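Local coordinates for protein diol-dehydratase (PDB 5I2A) that probably dehydrates 1,2-propanediol as a B12-independent diol dehydratase of the glycyl radical enzyme family, at residues D452-N457 with E505-A510; A704-T709 with T717-G722. All blocks are in the same frame, centred on the assembly; numbering follows the deposited sequence.

Contact 1. Residues D452-N457 with E505-A510. With EDO (1,2-ethanediol), chain C.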
loop_
_atom_site.group_PDB
_atom_site.type_symbol
_atom_site.label_atom_id
_atom_site.label_comp_id
_atom_site.label_asym_id
_atom_site.label_seq_id
_atom_site.Cartn_x
_atom_site.Cartn_y
_atom_site.Cartn_z
ATOM N N ASP A 452 14.752 7.224 17.409
ATOM C CA ASP A 452 14.073 8.044 18.413
ATOM C C ASP A 452 12.561 8.093 18.155
ATOM O O ASP A 452 12.004 9.139 17.829
ATOM C CB ASP A 452 14.654 9.450 18.452
ATOM C CG ASP A 452 14.233 10.219 19.708
ATOM O OD1 ASP A 452 13.589 9.628 20.604
ATOM O OD2 ASP A 452 14.555 11.414 19.799
ATOM N N ALA A 453 11.917 6.944 18.332
ATOM C CA ALA A 453 10.537 6.741 17.896
ATOM C C ALA A 453 9.498 7.345 18.834
ATOM O O ALA A 453 8.385 7.634 18.404
ATOM C CB ALA A 453 10.261 5.240 17.714
ATOM N N ALA A 454 9.859 7.514 20.105
ATOM C CA ALA A 454 8.940 8.058 21.111
ATOM C C ALA A 454 9.654 8.355 22.413
ATOM O O ALA A 454 10.748 7.845 22.686
ATOM C CB ALA A 454 7.746 7.084 21.388
ATOM N N PHE A 455 9.005 9.194 23.207
ATOM C CA PHE A 455 9.424 9.486 24.564
ATOM C C PHE A 455 8.390 8.874 25.514
ATOM O O PHE A 455 7.201 9.198 25.426
ATOM C CB PHE A 455 9.515 10.997 24.787
ATOM C CG PHE A 455 10.545 11.703 23.929
ATOM C CD1 PHE A 455 11.724 11.083 23.563
ATOM C CD2 PHE A 455 10.332 13.018 23.524
ATOM C CE1 PHE A 455 12.681 11.749 22.799
ATOM C CE2 PHE A 455 11.279 13.695 22.749
ATOM C CZ PHE A 455 12.453 13.058 22.388
ATOM N N PHE A 456 8.839 8.012 26.419
ATOM C CA PHE A 456 7.953 7.340 27.361
ATOM C C PHE A 456 8.278 7.764 28.788
ATOM O O PHE A 456 9.414 7.609 29.245
ATOM C CB PHE A 456 8.080 5.815 27.226
ATOM C CG PHE A 456 7.115 5.026 28.087
ATOM C CD1 PHE A 456 7.400 4.758 29.425
ATOM C CD2 PHE A 456 5.939 4.520 27.545
ATOM C CE1 PHE A 456 6.522 3.998 30.206
ATOM C CE2 PHE A 456 5.047 3.763 28.322
ATOM C CZ PHE A 456 5.342 3.503 29.653
ATOM N N ASN A 457 7.268 8.266 29.494
ATOM C CA ASN A 457 7.450 8.742 30.864
ATOM C C ASN A 457 7.212 7.606 31.862
ATOM O O ASN A 457 6.070 7.254 32.134
ATOM C CB ASN A 457 6.496 9.920 31.140
ATOM C CG ASN A 457 6.772 10.606 32.478
ATOM O OD1 ASN A 457 7.335 10.008 33.392
ATOM N ND2 ASN A 457 6.381 11.878 32.582
ATOM N N GLU A 505 2.708 -1.170 25.565
ATOM C CA GLU A 505 2.108 -1.788 24.392
ATOM C C GLU A 505 1.318 -0.765 23.557
ATOM O O GLU A 505 1.290 -0.842 22.323
ATOM C CB GLU A 505 1.205 -2.960 24.794
ATOM C CG GLU A 505 0.599 -3.657 23.578
ATOM C CD GLU A 505 0.026 -5.044 23.882
ATOM O OE1 GLU A 505 -0.108 -5.394 25.073
ATOM O OE2 GLU A 505 -0.274 -5.780 22.916
ATOM N N LEU A 506 0.684 0.191 24.227
ATOM C CA LEU A 506 0.027 1.289 23.525
ATOM C C LEU A 506 1.025 2.165 22.752
ATOM O O LEU A 506 0.712 2.670 21.672
ATOM C CB LEU A 506 -0.771 2.142 24.514
ATOM C CG LEU A 506 -1.944 1.418 25.181
ATOM C CD1 LEU A 506 -2.741 2.360 26.068
ATOM C CD2 LEU A 506 -2.842 0.796 24.115
ATOM N N MET A 507 2.211 2.366 23.319
ATOM C CA MET A 507 3.256 3.111 22.638
ATOM C C MET A 507 3.678 2.359 21.368
ATOM O O MET A 507 3.897 2.969 20.334
ATOM C CB MET A 507 4.469 3.335 23.549
ATOM C CG MET A 507 5.607 4.094 22.869
ATOM S SD MET A 507 6.985 4.469 23.952
ATOM C CE MET A 507 7.525 2.866 24.531
ATOM N N VAL A 508 3.765 1.035 21.466
ATOM C CA VAL A 508 4.079 0.195 20.308
ATOM C C VAL A 508 2.980 0.387 19.243
ATOM O O VAL A 508 3.266 0.552 18.062
ATOM C CB VAL A 508 4.230 -1.297 20.704
ATOM C CG1 VAL A 508 4.374 -2.200 19.461
ATOM C CG2 VAL A 508 5.429 -1.494 21.661
ATOM N N ASN A 509 1.730 0.428 19.680
ATOM C CA ASN A 509 0.628 0.695 18.756
ATOM C C ASN A 509 0.801 2.040 18.030
ATOM O O ASN A 509 0.641 2.116 16.818
ATOM C CB ASN A 509 -0.717 0.656 19.502
ATOM C CG ASN A 509 -1.913 0.843 18.574
ATOM O OD1 ASN A 509 -2.421 1.946 18.435
ATOM N ND2 ASN A 509 -2.365 -0.244 17.942
ATOM N N ALA A 510 1.174 3.083 18.768
ATOM C CA ALA A 510 1.332 4.418 18.186
ATOM C C ALA A 510 2.461 4.451 17.139
ATOM O O ALA A 510 2.283 4.953 16.030
ATOM C CB ALA A 510 1.587 5.456 19.288
HETATM C C1 EDO C . 18.071 11.455 18.912
HETATM O O1 EDO C . 18.480 10.719 17.762
HETATM C C2 EDO C . 17.302 12.686 18.421
HETATM O O2 EDO C . 16.039 12.330 17.824
#
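M507 and F456 both hold CG anti to the backbone N (chi1 179° for M507); their CB atoms are directed at the other segment, and the anti torsion carries M507 CG on toward the strand. This is a helix, 489-521, packed on strand 454-457 of a mixed sheet, within the pyruvate formate lyase-like region, with a Met-aromatic contact between M507 and F456. M507 runs extended as far as its sulfur and then bends at chi3 (59°), bringing M507 CE to 3.8 Å from F456 CD2. Its SD meets two residues of 452-457 together: A454 CB at 3.7 Å from M507 SD, and F456 CB at the same 3.7 Å from that sulfur. The ring is met obliquely, with M507 SD 5.0 Å from the F456 centroid and 72° off the ring normal. Replacing M507 by an alanine would probably open a gap between helix and strand, leaving A454 CB and the CB and CD2 side of F456 without their sulfur partner. No hydrogen bond joins the two segments; the strand is held instead by backbone bonds to Q554 and F556. The F456 ring also meets Y674, while E505 and N509 hydrogen-bond G196 N and F195 O of the second subunit. D452 faces a different site, where 1,2-ethanediol, probably from the crystallisation liquor, also bonds E440 and H283. There EDO O2 donates to D452 OD2 at 2.6 Å.

Contact 2. Residues A704-T709 with T717-G722; sequences AQTGAT and TPVADG
The backbones of A704 and T717 come closest, with CA atoms 5.6 Å apart, yet A704 N and T717 O stay 4.1 Å apart and no hydrogen bond crosses between the two irregular segments. The side-chain meeting is slight: T706 OG1 lies 4.4 Å from V719 CG1, a distant approach beyond close packing. T706 directs its CB at the other segment, while its chi1 of -53° goes with a hydroxyl engaged outside the pair, at L702 O of the preceding helix. T717 points its CB away from 704-709, and its own OG1 is bonded to L714 O. The chain between them helps tie the two segments: R713 reaches T706 O and T717 O through NH2 and G707 O through NH1, while the backbones of T706 and H716 are hydrogen-bonded. V719 and T706 both touch C459 of helix 459-467, which covers this side of the pair. These features describe an irregular loop closing on itself between helices 699-703 and 734-741, braced by an internal arginine, in the fold of a glycyl radical enzyme; 717-722 lies largely in its glycine radical family region.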
loop_
_atom_site.group_PDB
_atom_site.type_symbol
_atom_site.label_atom_id
_atom_site.label_comp_id
_atom_site.label_asym_id
_atom_site.label_seq_id
_atom_site.Cartn_x
_atom_site.Cartn_y
_atom_site.Cartn_z
ATOM N N ALA A 704 7.049 18.322 33.525
ATOM C CA ALA A 704 5.962 19.282 33.674
ATOM C C ALA A 704 4.591 18.597 33.603
ATOM O O ALA A 704 3.594 19.181 33.988
ATOM C CB ALA A 704 6.069 20.383 32.611
ATOM N N GLN A 705 4.555 17.353 33.128
ATOM C CA GLN A 705 3.304 16.611 32.982
ATOM C C GLN A 705 3.143 15.604 34.105
ATOM O O GLN A 705 2.232 14.784 34.113
ATOM C CB GLN A 705 3.263 15.899 31.623
ATOM C CG GLN A 705 3.180 16.872 30.458
ATOM C CD GLN A 705 3.509 16.220 29.130
ATOM O OE1 GLN A 705 4.118 15.156 29.075
ATOM N NE2 GLN A 705 3.087 16.852 28.058
ATOM N N THR A 706 4.059 15.674 35.052
ATOM C CA THR A 706 4.170 14.666 36.082
ATOM C C THR A 706 3.935 15.300 37.435
ATOM O O THR A 706 4.601 16.281 37.774
ATOM C CB THR A 706 5.562 14.018 36.051
ATOM O OG1 THR A 706 5.821 13.543 34.723
ATOM C CG2 THR A 706 5.674 12.887 37.060
ATOM N N GLY A 707 3.007 14.747 38.207
ATOM C CA GLY A 707 2.820 15.203 39.579
ATOM C C GLY A 707 4.029 14.928 40.470
ATOM O O GLY A 707 5.046 14.364 40.037
ATOM N N ALA A 708 3.924 15.329 41.727
ATOM C CA ALA A 708 4.977 15.048 42.699
ATOM C C ALA A 708 5.204 13.545 42.840
ATOM O O ALA A 708 4.261 12.761 42.754
ATOM C CB ALA A 708 4.626 15.650 44.042
ATOM N N THR A 709 6.448 13.143 43.076
ATOM C CA THR A 709 6.755 11.719 43.200
ATOM C C THR A 709 7.409 11.399 44.552
ATOM O O THR A 709 7.963 12.284 45.194
ATOM C CB THR A 709 7.652 11.254 42.030
ATOM O OG1 THR A 709 8.691 12.212 41.809
ATOM C CG2 THR A 709 6.809 11.146 40.762
ATOM N N THR A 717 8.101 19.531 38.122
ATOM C CA THR A 717 9.523 19.812 37.898
ATOM C C THR A 717 10.104 18.729 36.975
ATOM O O THR A 717 9.454 17.707 36.766
ATOM C CB THR A 717 10.299 19.874 39.222
ATOM O OG1 THR A 717 10.279 18.591 39.855
ATOM C CG2 THR A 717 9.699 20.971 40.157
ATOM N N PRO A 718 11.307 18.956 36.405
ATOM C CA PRO A 718 11.845 17.981 35.440
ATOM C C PRO A 718 12.066 16.598 36.043
ATOM O O PRO A 718 12.323 16.497 37.239
ATOM C CB PRO A 718 13.185 18.602 35.018
ATOM C CG PRO A 718 12.973 20.099 35.206
ATOM C CD PRO A 718 12.103 20.204 36.429
ATOM N N VAL A 719 11.929 15.548 35.237
ATOM C CA VAL A 719 12.399 14.233 35.667
ATOM C C VAL A 719 13.885 14.141 35.323
ATOM O O VAL A 719 14.419 15.036 34.685
ATOM C CB VAL A 719 11.604 13.079 35.011
ATOM C CG1 VAL A 719 10.170 13.103 35.487
ATOM C CG2 VAL A 719 11.670 13.166 33.502
ATOM N N ALA A 720 14.555 13.080 35.758
ATOM C CA ALA A 720 15.987 12.913 35.501
ATOM C C ALA A 720 16.336 12.847 34.012
ATOM O O ALA A 720 15.523 12.470 33.174
ATOM C CB ALA A 720 16.508 11.656 36.203
ATOM N N ASP A 721 17.556 13.244 33.693
ATOM C CA ASP A 721 18.040 13.174 32.328
ATOM C C ASP A 721 18.829 11.896 32.139
ATOM O O ASP A 721 19.900 11.744 32.708
ATOM C CB ASP A 721 18.904 14.395 31.990
ATOM C CG ASP A 721 19.968 14.680 33.052
ATOM O OD1 ASP A 721 19.631 14.724 34.247
ATOM O OD2 ASP A 721 21.139 14.867 32.689
ATOM N N GLY A 722 18.287 10.970 31.355
ATOM C CA GLY A 722 18.965 9.720 31.058
ATOM C C GLY A 722 18.928 8.687 32.167
ATOM O O GLY A 722 17.911 8.525 32.831
#

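Overall arrangement
Contact 1 is the buried one, with all three touching residues buried, whereas contact 2 is only partly buried, its A704 and T717 being partly exposed. Neither has a hydrogen bond between its own segments, but the chemistry differs: sulfur and apolar groups fill the helix-strand interface of 452-457 with 505-510, while the loop segments 704-709 and 717-722 share polar bonds to the chain that joins them. The summed buried surfaces, 153 and 125 Å², are of similar size. With centres about 18 Å apart, the contacts follow in series along the chain and meet directly: N457 ND2 lies 2.8 Å from T706 OG1, a probable hydrogen bond linking the strand's end to the loop.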